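PDB 1IZC: macrophomate synthase intermolecular Diels-Alderase from Macrophoma commelinae, which belongs to the HpcH/HpaI aldolase/citrate lyase family and folds as a TIM barrel that holds a magnesium ion and pyruvic acid. Local coordinates for residues 66-72 against 97-103; 81-86 against 112-118. The protein carries 1 engineered substitution. All coordinates share one frame; numbering follows the deposited sequence.

Contact 1: 66-72 against 97-103; sequences FVWIDVE and LVIVRVP. With PYR (pyruvic acid), chain C.
Arg101 reaches alongside Asp70 and grips its carboxylate side-on. Its NE donates to OD1 of Asp70 at 3.0 Å and its NH2 to OD2 of Asp70 at 2.9 Å. Both oxygens lie near the guanidinium plane, yet they are met from above the carboxylate plane, and the two planes stand 61° apart. The bend at chi3 (71°) turns the guanidinium into this grip. Glu72 OE1 sits over one guanidinium face, 3.4 Å from Arg101 NE, an ionic contact without a hydrogen bond. Trp68 CH2 lies over the opposite face. NH1 of Arg101 donates to O3 of pyruvic acid, 2.6 Å away, and also hydrogen-bonds OE1 of Gln183. Asp70 OD2 has a second partner, Trp152 of the second subunit, and Glu72 OE2 bonds His125. On the same sheet face, Ile99 lays CG2 3.5 Å from Trp68 CD1 and CD1 over the Phe66 ring, a CH-pi contact. The backbones pair in parallel, with Ile69 N 2.8 Å from Ile99 O. These are neighbouring barrel strands joined by helix 78-91, which covers Ile69, Val71 and Val98. Strands 43-48 and 120-123 flank the pair.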
ATOM      1  N   PHE A  66     -12.160  -4.654  24.300  1.00 10.26           N
ATOM      2  CA  PHE A  66     -11.783  -5.440  23.133  1.00  6.82           C
ATOM      3  C   PHE A  66     -12.082  -4.691  21.845  1.00  7.65           C
ATOM      4  O   PHE A  66     -12.913  -3.786  21.825  1.00  8.64           O
ATOM      5  CB  PHE A  66     -12.513  -6.805  23.093  1.00  8.07           C
ATOM      6  CG  PHE A  66     -14.012  -6.716  22.867  1.00 12.07           C
ATOM      7  CD1 PHE A  66     -14.541  -6.571  21.584  1.00  8.98           C
ATOM      8  CD2 PHE A  66     -14.891  -6.802  23.943  1.00  9.31           C
ATOM      9  CE1 PHE A  66     -15.925  -6.520  21.375  1.00  9.98           C
ATOM     10  CE2 PHE A  66     -16.281  -6.753  23.753  1.00  9.87           C
ATOM     11  CZ  PHE A  66     -16.800  -6.614  22.470  1.00 11.17           C
ATOM     12  N   VAL A  67     -11.378  -5.065  20.781  1.00  9.25           N
ATOM     13  CA  VAL A  67     -11.631  -4.511  19.454  1.00  8.05           C
ATOM     14  C   VAL A  67     -12.030  -5.766  18.690  1.00  7.98           C
ATOM     15  O   VAL A  67     -11.295  -6.755  18.687  1.00  9.83           O
ATOM     16  CB  VAL A  67     -10.365  -3.903  18.804  1.00  9.72           C
ATOM     17  CG1 VAL A  67     -10.693  -3.458  17.367  1.00  8.12           C
ATOM     18  CG2 VAL A  67      -9.888  -2.699  19.624  1.00 11.04           C
ATOM     19  N   TRP A  68     -13.212  -5.732  18.089  1.00  7.33           N
ATOM     20  CA  TRP A  68     -13.770  -6.849  17.338  1.00  8.75           C
ATOM     21  C   TRP A  68     -13.542  -6.537  15.862  1.00 10.06           C
ATOM     22  O   TRP A  68     -14.211  -5.678  15.296  1.00 10.35           O
ATOM     23  CB  TRP A  68     -15.266  -6.919  17.659  1.00 10.71           C
ATOM     24  CG  TRP A  68     -16.001  -8.125  17.220  1.00 17.77           C
ATOM     25  CD1 TRP A  68     -16.186  -9.279  17.932  1.00 25.12           C
ATOM     26  CD2 TRP A  68     -16.743  -8.276  16.007  1.00 18.47           C
ATOM     27  NE1 TRP A  68     -17.006 -10.138  17.232  1.00 23.38           N
ATOM     28  CE2 TRP A  68     -17.357  -9.546  16.046  1.00 24.34           C
ATOM     29  CE3 TRP A  68     -16.952  -7.457  14.891  1.00 24.30           C
ATOM     30  CZ2 TRP A  68     -18.169 -10.021  15.005  1.00 24.27           C
ATOM     31  CZ3 TRP A  68     -17.763  -7.930  13.852  1.00 29.08           C
ATOM     32  CH2 TRP A  68     -18.357  -9.199  13.920  1.00 23.77           C
ATOM     33  N   ILE A  69     -12.598  -7.238  15.241  1.00  9.03           N
ATOM     34  CA  ILE A  69     -12.280  -6.991  13.836  1.00  6.43           C
ATOM     35  C   ILE A  69     -13.020  -7.978  12.946  1.00  8.42           C
ATOM     36  O   ILE A  69     -12.914  -9.188  13.130  1.00  8.00           O
ATOM     37  CB  ILE A  69     -10.764  -7.105  13.599  1.00  6.16           C
ATOM     38  CG1 ILE A  69     -10.029  -6.155  14.552  1.00 10.34           C
ATOM     39  CG2 ILE A  69     -10.428  -6.798  12.131  1.00 10.38           C
ATOM     40  CD1 ILE A  69      -8.507  -6.226  14.455  1.00 13.90           C
ATOM     41  N   ASP A  70     -13.767  -7.456  11.976  1.00  7.88           N
ATOM     42  CA  ASP A  70     -14.535  -8.306  11.079  1.00  8.83           C
ATOM     43  C   ASP A  70     -13.802  -8.563   9.769  1.00 11.20           C
ATOM     44  O   ASP A  70     -13.692  -7.678   8.916  1.00 11.67           O
ATOM     45  CB  ASP A  70     -15.900  -7.667  10.805  1.00  9.01           C
ATOM     46  CG  ASP A  70     -16.782  -8.530   9.926  1.00 13.42           C
ATOM     47  OD1 ASP A  70     -16.453  -9.714   9.723  1.00 14.67           O
ATOM     48  OD2 ASP A  70     -17.819  -8.023   9.456  1.00 20.34           O
ATOM     49  N   VAL A  71     -13.296  -9.780   9.611  1.00 10.38           N
ATOM     50  CA  VAL A  71     -12.593 -10.138   8.400  1.00 12.47           C
ATOM     51  C   VAL A  71     -13.548 -10.860   7.461  1.00 12.81           C
ATOM     52  O   VAL A  71     -13.251 -11.023   6.283  1.00 11.66           O
ATOM     53  CB  VAL A  71     -11.359 -11.026   8.711  1.00 17.37           C
ATOM     54  CG1 VAL A  71     -10.621 -11.370   7.443  1.00 19.79           C
ATOM     55  CG2 VAL A  71     -10.436 -10.290   9.647  1.00 21.73           C
ATOM     56  N   GLU A  72     -14.701 -11.301   7.964  1.00  8.47           N
ATOM     57  CA  GLU A  72     -15.627 -11.961   7.049  1.00  6.55           C
ATOM     58  C   GLU A  72     -16.100 -10.935   6.032  1.00  6.96           C
ATOM     59  O   GLU A  72     -16.147 -11.218   4.832  1.00 10.88           O
ATOM     60  CB  GLU A  72     -16.855 -12.548   7.751  1.00  8.67           C
ATOM     61  CG  GLU A  72     -17.821 -13.181   6.722  1.00 11.92           C
ATOM     62  CD  GLU A  72     -19.134 -13.691   7.314  1.00 14.32           C
ATOM     63  OE1 GLU A  72     -19.574 -13.177   8.366  1.00 11.35           O
ATOM     64  OE2 GLU A  72     -19.733 -14.597   6.695  1.00 12.87           O
ATOM     65  N   LEU A  97      -8.273  -6.476  24.246  1.00  8.47           N
ATOM     66  CA  LEU A  97      -8.088  -7.799  23.662  1.00  8.20           C
ATOM     67  C   LEU A  97      -8.638  -7.750  22.236  1.00  9.98           C
ATOM     68  O   LEU A  97      -9.472  -6.900  21.920  1.00 13.40           O
ATOM     69  CB  LEU A  97      -8.846  -8.833  24.485  1.00  8.55           C
ATOM     70  CG  LEU A  97      -8.346  -8.868  25.928  1.00 12.37           C
ATOM     71  CD1 LEU A  97      -9.161  -9.873  26.715  1.00 13.78           C
ATOM     72  CD2 LEU A  97      -6.853  -9.221  25.948  1.00 15.91           C
ATOM     73  N   VAL A  98      -8.185  -8.656  21.375  1.00  8.20           N
ATOM     74  CA  VAL A  98      -8.662  -8.646  20.002  1.00  8.08           C
ATOM     75  C   VAL A  98      -9.447  -9.895  19.654  1.00  8.69           C
ATOM     76  O   VAL A  98      -8.990 -11.015  19.890  1.00 10.98           O
ATOM     77  CB  VAL A  98      -7.491  -8.514  18.991  1.00 11.75           C
ATOM     78  CG1 VAL A  98      -8.031  -8.572  17.566  1.00 11.86           C
ATOM     79  CG2 VAL A  98      -6.739  -7.223  19.228  1.00 10.08           C
ATOM     80  N   ILE A  99     -10.645  -9.687  19.117  1.00  7.29           N
ATOM     81  CA  ILE A  99     -11.517 -10.781  18.685  1.00  7.82           C
ATOM     82  C   ILE A  99     -11.671 -10.586  17.186  1.00 10.03           C
ATOM     83  O   ILE A  99     -11.877  -9.452  16.713  1.00  9.31           O
ATOM     84  CB  ILE A  99     -12.894 -10.699  19.366  1.00  9.50           C
ATOM     85  CG1 ILE A  99     -12.718 -10.882  20.878  1.00 11.16           C
ATOM     86  CG2 ILE A  99     -13.833 -11.769  18.797  1.00  9.63           C
ATOM     87  CD1 ILE A  99     -13.939 -10.448  21.697  1.00 14.08           C
ATOM     88  N   VAL A 100     -11.570 -11.673  16.430  1.00  6.67           N
ATOM     89  CA  VAL A 100     -11.669 -11.559  14.992  1.00  8.22           C
ATOM     90  C   VAL A 100     -12.722 -12.492  14.450  1.00 10.04           C
ATOM     91  O   VAL A 100     -12.730 -13.679  14.782  1.00 10.46           O
ATOM     92  CB  VAL A 100     -10.322 -11.918  14.295  1.00  7.62           C
ATOM     93  CG1 VAL A 100     -10.484 -11.819  12.773  1.00 10.74           C
ATOM     94  CG2 VAL A 100      -9.227 -10.980  14.764  1.00  6.67           C
ATOM     95  N   ARG A 101     -13.647 -11.948  13.666  1.00  9.36           N
ATOM     96  CA  ARG A 101     -14.625 -12.816  13.023  1.00  8.94           C
ATOM     97  C   ARG A 101     -14.016 -13.104  11.664  1.00 13.50           C
ATOM     98  O   ARG A 101     -13.783 -12.196  10.860  1.00 11.82           O
ATOM     99  CB  ARG A 101     -15.987 -12.171  12.816  1.00 10.78           C
ATOM    100  CG  ARG A 101     -16.770 -13.062  11.861  1.00 13.34           C
ATOM    101  CD  ARG A 101     -18.186 -12.737  11.770  1.00 16.41           C
ATOM    102  NE  ARG A 101     -18.444 -11.485  11.072  1.00 13.51           N
ATOM    103  CZ  ARG A 101     -19.666 -10.994  10.967  1.00 14.82           C
ATOM    104  NH1 ARG A 101     -20.672 -11.664  11.514  1.00 13.43           N
ATOM    105  NH2 ARG A 101     -19.886  -9.843  10.345  1.00 13.98           N
ATOM    106  N   VAL A 102     -13.766 -14.375  11.404  1.00  8.51           N
ATOM    107  CA  VAL A 102     -13.126 -14.786  10.177  1.00  9.47           C
ATOM    108  C   VAL A 102     -14.083 -15.353   9.151  1.00 10.65           C
ATOM    109  O   VAL A 102     -15.211 -15.693   9.474  1.00 13.09           O
ATOM    110  CB  VAL A 102     -12.072 -15.882  10.470  1.00 13.40           C
ATOM    111  CG1 VAL A 102     -11.017 -15.352  11.434  1.00 11.18           C
ATOM    112  CG2 VAL A 102     -12.759 -17.115  11.076  1.00 15.70           C
ATOM    113  N   PRO A 103     -13.648 -15.413   7.884  1.00 10.95           N
ATOM    114  CA  PRO A 103     -14.510 -15.981   6.841  1.00  9.28           C
ATOM    115  C   PRO A 103     -14.611 -17.457   7.260  1.00 10.96           C
ATOM    116  O   PRO A 103     -13.626 -18.030   7.716  1.00 13.53           O
ATOM    117  CB  PRO A 103     -13.677 -15.817   5.569  1.00 10.15           C
ATOM    118  CG  PRO A 103     -12.770 -14.652   5.877  1.00 10.03           C
ATOM    119  CD  PRO A 103     -12.403 -14.862   7.322  1.00 11.43           C
TER
HETATM  120  C   PYR C2001     -25.580 -11.000  11.317  1.00 27.01           C
HETATM  121  O   PYR C2001     -25.732 -11.683  10.287  1.00 18.57           O
HETATM  122  OXT PYR C2001     -26.494 -10.355  11.886  1.00 26.17           O
HETATM  123  CA  PYR C2001     -24.160 -11.022  11.829  1.00 18.39           C
HETATM  124  O3  PYR C2001     -23.235 -11.645  11.284  1.00 19.67           O
HETATM  125  CB  PYR C2001     -23.950 -10.238  13.058  1.00 17.63           C

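Contact 2: 81-86 against 112-118; sequences LHDAIH and TALDAGA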
ATOM      1  N   LEU A  81      -4.395  -6.752   8.233  1.00  7.96           N
ATOM      2  CA  LEU A  81      -5.105  -7.417   9.334  1.00  6.76           C
ATOM      3  C   LEU A  81      -4.094  -7.641  10.464  1.00  6.54           C
ATOM      4  O   LEU A  81      -4.356  -7.365  11.638  1.00  7.14           O
ATOM      5  CB  LEU A  81      -5.660  -8.772   8.881  1.00  5.60           C
ATOM      6  CG  LEU A  81      -6.208  -9.674  10.000  1.00  8.70           C
ATOM      7  CD1 LEU A  81      -7.326  -8.945  10.782  1.00 10.31           C
ATOM      8  CD2 LEU A  81      -6.754 -10.960   9.377  1.00  8.78           C
ATOM      9  N   HIS A  82      -2.942  -8.183  10.093  1.00  7.92           N
ATOM     10  CA  HIS A  82      -1.851  -8.428  11.038  1.00  7.44           C
ATOM     11  C   HIS A  82      -1.486  -7.121  11.749  1.00  8.10           C
ATOM     12  O   HIS A  82      -1.355  -7.089  12.974  1.00  7.23           O
ATOM     13  CB  HIS A  82      -0.650  -9.003  10.262  1.00  7.21           C
ATOM     14  CG  HIS A  82       0.666  -8.956  10.989  1.00  7.57           C
ATOM     15  ND1 HIS A  82       1.506  -7.865  10.932  1.00 10.94           N
ATOM     16  CD2 HIS A  82       1.328  -9.902  11.703  1.00 11.04           C
ATOM     17  CE1 HIS A  82       2.630  -8.139  11.572  1.00 12.41           C
ATOM     18  NE2 HIS A  82       2.549  -9.370  12.048  1.00 12.71           N
ATOM     19  N   ASP A  83      -1.346  -6.040  10.989  1.00  6.03           N
ATOM     20  CA  ASP A  83      -0.976  -4.764  11.590  1.00  8.63           C
ATOM     21  C   ASP A  83      -2.073  -4.187  12.470  1.00  7.01           C
ATOM     22  O   ASP A  83      -1.776  -3.537  13.475  1.00  6.13           O
ATOM     23  CB  ASP A  83      -0.604  -3.737  10.506  1.00  8.16           C
ATOM     24  CG  ASP A  83       0.733  -4.049   9.824  1.00 11.89           C
ATOM     25  OD1 ASP A  83       1.475  -4.924  10.300  1.00 11.72           O
ATOM     26  OD2 ASP A  83       1.051  -3.392   8.812  1.00 15.36           O
ATOM     27  N   ALA A  84      -3.335  -4.422  12.110  1.00  6.92           N
ATOM     28  CA  ALA A  84      -4.443  -3.894  12.896  1.00  7.02           C
ATOM     29  C   ALA A  84      -4.495  -4.619  14.243  1.00  6.81           C
ATOM     30  O   ALA A  84      -4.707  -4.007  15.292  1.00  7.27           O
ATOM     31  CB  ALA A  84      -5.778  -4.085  12.138  1.00  7.33           C
ATOM     32  N   ILE A  85      -4.273  -5.926  14.220  1.00  5.10           N
ATOM     33  CA  ILE A  85      -4.310  -6.689  15.465  1.00  5.54           C
ATOM     34  C   ILE A  85      -3.174  -6.210  16.380  1.00  6.76           C
ATOM     35  O   ILE A  85      -3.390  -5.963  17.574  1.00  6.91           O
ATOM     36  CB  ILE A  85      -4.211  -8.197  15.180  1.00  6.53           C
ATOM     37  CG1 ILE A  85      -5.480  -8.640  14.429  1.00  5.12           C
ATOM     38  CG2 ILE A  85      -4.086  -8.982  16.508  1.00  6.37           C
ATOM     39  CD1 ILE A  85      -5.425 -10.084  13.886  1.00  9.02           C
ATOM     40  N   HIS A  86      -1.977  -6.060  15.819  1.00  5.80           N
ATOM     41  CA  HIS A  86      -0.838  -5.559  16.593  1.00  6.78           C
ATOM     42  C   HIS A  86      -1.174  -4.167  17.132  1.00  8.22           C
ATOM     43  O   HIS A  86      -0.947  -3.876  18.297  1.00  6.08           O
ATOM     44  CB  HIS A  86       0.414  -5.408  15.731  1.00  6.59           C
ATOM     45  CG  HIS A  86       1.201  -6.669  15.558  1.00  8.53           C
ATOM     46  ND1 HIS A  86       2.369  -6.713  14.830  1.00  8.46           N
ATOM     47  CD2 HIS A  86       0.998  -7.923  16.029  1.00 11.16           C
ATOM     48  CE1 HIS A  86       2.856  -7.942  14.862  1.00  9.11           C
ATOM     49  NE2 HIS A  86       2.043  -8.695  15.584  1.00  9.14           N
ATOM     50  N   THR A 112      -3.540 -15.940  10.101  1.00  7.62           N
ATOM     51  CA  THR A 112      -3.039 -14.573  10.198  1.00  8.97           C
ATOM     52  C   THR A 112      -3.539 -13.935  11.494  1.00  8.77           C
ATOM     53  O   THR A 112      -2.773 -13.306  12.236  1.00  6.73           O
ATOM     54  CB  THR A 112      -3.528 -13.725   9.005  1.00 10.53           C
ATOM     55  OG1 THR A 112      -2.980 -14.258   7.788  1.00 11.09           O
ATOM     56  CG2 THR A 112      -3.103 -12.257   9.176  1.00  8.24           C
ATOM     57  N   ALA A 113      -4.831 -14.102  11.773  1.00  8.01           N
ATOM     58  CA  ALA A 113      -5.411 -13.526  12.976  1.00  7.60           C
ATOM     59  C   ALA A 113      -4.739 -14.099  14.214  1.00  7.90           C
ATOM     60  O   ALA A 113      -4.376 -13.365  15.126  1.00  7.69           O
ATOM     61  CB  ALA A 113      -6.917 -13.794  13.026  1.00  6.60           C
ATOM     62  N   LEU A 114      -4.545 -15.415  14.249  1.00  7.24           N
ATOM     63  CA  LEU A 114      -3.915 -16.018  15.423  1.00  7.88           C
ATOM     64  C   LEU A 114      -2.439 -15.626  15.562  1.00  7.31           C
ATOM     65  O   LEU A 114      -1.996 -15.213  16.647  1.00 10.40           O
ATOM     66  CB  LEU A 114      -4.033 -17.543  15.355  1.00  8.38           C
ATOM     67  CG  LEU A 114      -5.456 -18.121  15.417  1.00  9.23           C
ATOM     68  CD1 LEU A 114      -5.389 -19.603  15.046  1.00 12.04           C
ATOM     69  CD2 LEU A 114      -6.066 -17.921  16.800  1.00 16.44           C
ATOM     70  N   ASP A 115      -1.689 -15.748  14.473  1.00  8.69           N
ATOM     71  CA  ASP A 115      -0.256 -15.414  14.492  1.00  9.89           C
ATOM     72  C   ASP A 115      -0.037 -13.956  14.928  1.00 10.76           C
ATOM     73  O   ASP A 115       0.979 -13.647  15.555  1.00 10.02           O
ATOM     74  CB  ASP A 115       0.402 -15.626  13.110  1.00 15.31           C
ATOM     75  CG  ASP A 115       0.628 -17.108  12.753  1.00 21.85           C
ATOM     76  OD1 ASP A 115       0.517 -17.975  13.645  1.00 18.81           O
ATOM     77  OD2 ASP A 115       0.935 -17.398  11.563  1.00 22.18           O
ATOM     78  N   ALA A 116      -0.979 -13.064  14.604  1.00  9.28           N
ATOM     79  CA  ALA A 116      -0.848 -11.658  14.990  1.00  9.85           C
ATOM     80  C   ALA A 116      -1.243 -11.372  16.437  1.00 10.21           C
ATOM     81  O   ALA A 116      -0.996 -10.278  16.936  1.00  9.14           O
ATOM     82  CB  ALA A 116      -1.671 -10.750  14.040  1.00  7.26           C
ATOM     83  N   GLY A 117      -1.882 -12.326  17.110  1.00  8.54           N
ATOM     84  CA  GLY A 117      -2.238 -12.092  18.499  1.00  8.50           C
ATOM     85  C   GLY A 117      -3.714 -12.027  18.857  1.00  7.11           C
ATOM     86  O   GLY A 117      -4.059 -11.577  19.943  1.00  9.83           O
ATOM     87  N   ALA A 118      -4.597 -12.465  17.967  1.00  6.93           N
ATOM     88  CA  ALA A 118      -6.024 -12.426  18.291  1.00  6.85           C
ATOM     89  C   ALA A 118      -6.303 -13.390  19.438  1.00  7.45           C
ATOM     90  O   ALA A 118      -5.809 -14.517  19.430  1.00  9.03           O
ATOM     91  CB  ALA A 118      -6.863 -12.812  17.070  1.00  6.93           C
TER
HETATM   92  O   HOH W   1       2.408 -11.428  16.527  1.00 12.52           O
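Two neighbouring outer helices of the TIM barrel, 78-91 and 107-116, pack here at the end of the second one. The short axes of 81-86 and 112-116 run 8.8 Å apart at closest approach and cross at -36°. Ile85 and Ala116 form the centre of the contact; both point toward the opposing segment. The two branches of Ile85 go to different residues. CG1 stands anti to the carbonyl carbon (chi1 -66°), and this carries CD1 to 3.6 Å from the CA of Ala113. The other branch, CG2, lies 3.4 Å from the O of Ala116. The Ala116 CB rests against both Ile85 and His82, 3.8 Å from Ile85 CB and as close to His82 CA. One turn earlier, Leu81 CD2 meets the methyl CG2 of Thr112 at 3.9 Å. The hydroxyl of Thr112 instead bonds the backbone O of Val108. Helix 107-116 closes in a Schellman motif: Gly117 has positive phi, Gly117 N bonds Leu114 O, and Ala118 N bonds Ala113 O. No direct hydrogen bond joins the two segments; packing holds them together, with one bridging water. Other subunits border the contact. His82 ND1 bonds Asp83 OD1, which also forms a salt bridge with Lys57 of the third subunit. The same Lys57 bonds His86 ND1. The His86 ring turns its edge to the Ala116 carbonyl, with CD2 3.2 Å from the O of Ala116. Beside it, a water lies 2.9 Å from His86 NE2 and donates to the Asp115 O at 2.8 Å.

How the contacts relate
Both contacts are buried, but at different depths. Contact 1 lies in the barrel wall near the centre of the chain, and contact 2 in the helical layer outside it. Their segments alternate along the chain, as strand, helix, strand, helix. Contact 1 combines backbone hydrogen bonds with a charged network that reaches the pyruvic acid pocket. Contact 2 is mostly nonpolar across the helices, and some of its polar side chains bond other subunits. The two touch through nonpolar side chains on the outer side of the barrel wall: Val71 CG2 lies 3.6 Å from Leu81 CD1, and Val100 CG2 lies 3.8 Å from Ala118 CB. Ile69 likewise packs on Ile85.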